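Local structure of lipopolysaccharide biosynthesis protein wbpB (Thermus thermophilus HB27, 3OA0) at residues A[151-156]-A[250-255]. The protein probably acts as an NAD-dependent oxidoreductase of the Gfo/Idh/MocA family in nucleotide-sugar metabolism for lipopolysaccharide synthesis, and binds NAD and 2-oxoglutarate. Residues are numbered along the deposited sequence; the frame is centred on the assembly and turned at random.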
ATOM      1  N   ALA A 151      -3.249   9.449  50.208  1.00 27.79           N
ATOM      2  CA  ALA A 151      -3.513   9.616  48.766  1.00 27.68           C
ATOM      3  C   ALA A 151      -3.382  11.069  48.305  1.00 27.54           C
ATOM      4  O   ALA A 151      -3.504  11.993  49.104  1.00 27.36           O
ATOM      5  CB  ALA A 151      -4.903   9.068  48.436  1.00 27.15           C
ATOM      6  N   LYS A 152      -3.021  11.306  47.042  1.00 26.36           N
ATOM      7  CA  LYS A 152      -2.918  12.665  46.521  1.00 26.11           C
ATOM      8  C   LYS A 152      -4.136  12.955  45.653  1.00 23.80           C
ATOM      9  O   LYS A 152      -4.703  12.034  45.066  1.00 24.44           O
ATOM     10  CB  LYS A 152      -1.677  12.815  45.634  1.00 25.19           C
ATOM     11  CG  LYS A 152      -0.397  12.534  46.395  1.00 32.73           C
ATOM     12  CD  LYS A 152      -0.160  13.700  47.359  1.00 39.69           C
ATOM     13  CE  LYS A 152       0.313  13.218  48.718  1.00 44.97           C
ATOM     14  NZ  LYS A 152       1.782  12.979  48.615  1.00 48.59           N
ATOM     15  N   ASP A 153      -4.529  14.219  45.575  1.00 22.39           N
ATOM     16  CA  ASP A 153      -5.534  14.611  44.586  1.00 23.16           C
ATOM     17  C   ASP A 153      -4.796  15.205  43.396  1.00 21.46           C
ATOM     18  O   ASP A 153      -4.044  16.158  43.556  1.00 21.25           O
ATOM     19  CB  ASP A 153      -6.591  15.582  45.116  1.00 22.44           C
ATOM     20  CG  ASP A 153      -7.563  14.853  46.063  1.00 28.91           C
ATOM     21  OD1 ASP A 153      -8.383  14.015  45.604  1.00 29.10           O
ATOM     22  OD2 ASP A 153      -7.403  15.021  47.287  1.00 29.12           O
ATOM     23  N   VAL A 154      -5.020  14.625  42.225  1.00 21.02           N
ATOM     24  CA  VAL A 154      -4.193  14.983  41.060  1.00 19.03           C
ATOM     25  C   VAL A 154      -5.126  15.456  39.965  1.00 19.32           C
ATOM     26  O   VAL A 154      -6.168  14.842  39.743  1.00 17.64           O
ATOM     27  CB  VAL A 154      -3.466  13.733  40.577  1.00 18.76           C
ATOM     28  CG1 VAL A 154      -2.651  13.962  39.262  1.00 18.59           C
ATOM     29  CG2 VAL A 154      -2.565  13.232  41.661  1.00 14.86           C
ATOM     30  N   VAL A 155      -4.756  16.526  39.274  1.00 19.58           N
ATOM     31  CA  VAL A 155      -5.386  16.927  38.026  1.00 20.60           C
ATOM     32  C   VAL A 155      -4.356  16.792  36.894  1.00 22.75           C
ATOM     33  O   VAL A 155      -3.252  17.357  36.937  1.00 21.55           O
ATOM     34  CB  VAL A 155      -5.887  18.378  38.096  1.00 22.34           C
ATOM     35  CG1 VAL A 155      -6.518  18.846  36.788  1.00 20.13           C
ATOM     36  CG2 VAL A 155      -6.830  18.574  39.325  1.00 21.97           C
ATOM     37  N   LEU A 156      -4.697  15.993  35.891  1.00 21.51           N
ATOM     38  CA  LEU A 156      -3.746  15.741  34.801  1.00 23.39           C
ATOM     39  C   LEU A 156      -4.373  16.282  33.520  1.00 22.61           C
ATOM     40  O   LEU A 156      -5.526  15.937  33.186  1.00 19.75           O
ATOM     41  CB  LEU A 156      -3.547  14.236  34.598  1.00 22.48           C
ATOM     42  CG  LEU A 156      -2.546  14.052  33.459  1.00 27.86           C
ATOM     43  CD1 LEU A 156      -1.302  13.380  34.023  1.00 33.38           C
ATOM     44  CD2 LEU A 156      -3.137  13.289  32.334  1.00 28.36           C
ATOM     45  N   ALA A 250      -0.877  18.412  38.257  1.00 26.33           N
ATOM     46  CA  ALA A 250      -0.861  19.069  39.562  1.00 26.03           C
ATOM     47  C   ALA A 250      -1.192  18.064  40.641  1.00 26.79           C
ATOM     48  O   ALA A 250      -2.155  17.293  40.538  1.00 25.85           O
ATOM     49  CB  ALA A 250      -1.843  20.252  39.612  1.00 27.56           C
ATOM     50  N   VAL A 251      -0.378  18.066  41.684  1.00 28.30           N
ATOM     51  CA  VAL A 251      -0.504  17.102  42.781  1.00 29.87           C
ATOM     52  C   VAL A 251      -0.795  17.910  44.051  1.00 32.20           C
ATOM     53  O   VAL A 251      -0.002  18.778  44.447  1.00 31.63           O
ATOM     54  CB  VAL A 251       0.781  16.285  42.948  1.00 29.16           C
ATOM     55  CG1 VAL A 251       0.688  15.397  44.182  1.00 30.70           C
ATOM     56  CG2 VAL A 251       1.018  15.475  41.676  1.00 27.46           C
ATOM     57  N   ASP A 252      -1.993  17.710  44.591  1.00 32.68           N
ATOM     58  CA  ASP A 252      -2.482  18.545  45.679  1.00 35.85           C
ATOM     59  C   ASP A 252      -2.372  20.046  45.387  1.00 37.49           C
ATOM     60  O   ASP A 252      -1.795  20.806  46.181  1.00 38.38           O
ATOM     61  CB  ASP A 252      -1.740  18.233  46.983  1.00 35.79           C
ATOM     62  CG  ASP A 252      -2.188  16.929  47.627  1.00 38.22           C
ATOM     63  OD1 ASP A 252      -3.158  16.284  47.155  1.00 32.81           O
ATOM     64  OD2 ASP A 252      -1.551  16.558  48.639  1.00 41.01           O
ATOM     65  N   GLY A 253      -2.943  20.467  44.265  1.00 38.18           N
ATOM     66  CA  GLY A 253      -3.012  21.877  43.900  1.00 40.84           C
ATOM     67  C   GLY A 253      -1.703  22.468  43.421  1.00 42.12           C
ATOM     68  O   GLY A 253      -1.679  23.607  42.985  1.00 43.58           O
ATOM     69  N   GLU A 254      -0.608  21.716  43.493  1.00 43.20           N
ATOM     70  CA  GLU A 254       0.706  22.218  43.094  1.00 44.75           C
ATOM     71  C   GLU A 254       1.234  21.656  41.745  1.00 43.68           C
ATOM     72  O   GLU A 254       1.242  20.457  41.507  1.00 42.32           O
ATOM     73  CB  GLU A 254       1.690  21.921  44.220  1.00 45.60           C
ATOM     74  CG  GLU A 254       3.095  22.419  43.959  1.00 52.07           C
ATOM     75  CD  GLU A 254       4.119  21.301  44.100  1.00 59.94           C
ATOM     76  OE1 GLU A 254       4.004  20.299  43.356  1.00 62.74           O
ATOM     77  OE2 GLU A 254       5.044  21.430  44.940  1.00 63.30           O
ATOM     78  N   GLU A 255       1.683  22.532  40.860  1.00 43.85           N
ATOM     79  CA  GLU A 255       1.971  22.164  39.484  1.00 45.27           C
ATOM     80  C   GLU A 255       3.188  21.263  39.503  1.00 46.78           C
ATOM     81  O   GLU A 255       4.084  21.467  40.315  1.00 47.17           O
ATOM     82  CB  GLU A 255       2.304  23.407  38.668  1.00 44.80           C
ATOM     83  CG  GLU A 255       2.302  23.147  37.187  1.00 47.10           C
ATOM     84  CD  GLU A 255       0.885  22.946  36.703  1.00 50.65           C
ATOM     85  OE1 GLU A 255      -0.035  23.423  37.408  1.00 51.77           O
ATOM     86  OE2 GLU A 255       0.689  22.309  35.649  1.00 51.64           O
TER
HETATM   87  O   HOH W   1      -3.963  18.806  42.243  1.00 27.22           O
HETATM   88  O   HOH W   2      -5.186  15.847  48.894  1.00 44.74           O
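Asp252 reaches back from the turn to bond the backbone of the neighbouring strand at Asp153. With CG beside the backbone N (chi1 -75°), Asp252 places OD1 2.9 Å from Asp153 N; the bond is nearly straight (170° at the hydrogen) and meets OD1 close to its C-O axis. Asp252 N returns a bond of 2.8 Å to Asp153 O, so side chain and backbone hold both polar backbone groups of Asp153. The register is antiparallel: Val155 and Ala250 form a hydrogen-bonded pair, Ala250 N lying 2.9 Å from Val155 O and Val155 N bonding back to Ala250 O, whereas Val154 faces Val251 in a non-hydrogen-bonded pair. On the valine face Val154 CG2 meets Val251 CG2 at 4.2 Å, and Phe196 of helix 186-196 packs on Val154. Lys152, its chain bent, lays CD against Val251 CG1 (3.7 Å) and crosses the Asp252 side chain at about a right angle, Lys152 CD lying 3.4 Å from Asp252 OD2; its NZ pairs instead with Glu148. A type I' turn from Val251 to Glu254 links strand 245-251 to the outermost strand, 254-255, in a hairpin at one side of the mixed sheet of this chain. One water donates to Asp153 OD2 and Asp252 OD1, which lie 4.4 Å apart. This bridge, with the salt bridge from Arg222 to Asp153 OD1, would probably offset the repulsion between the two carboxylates.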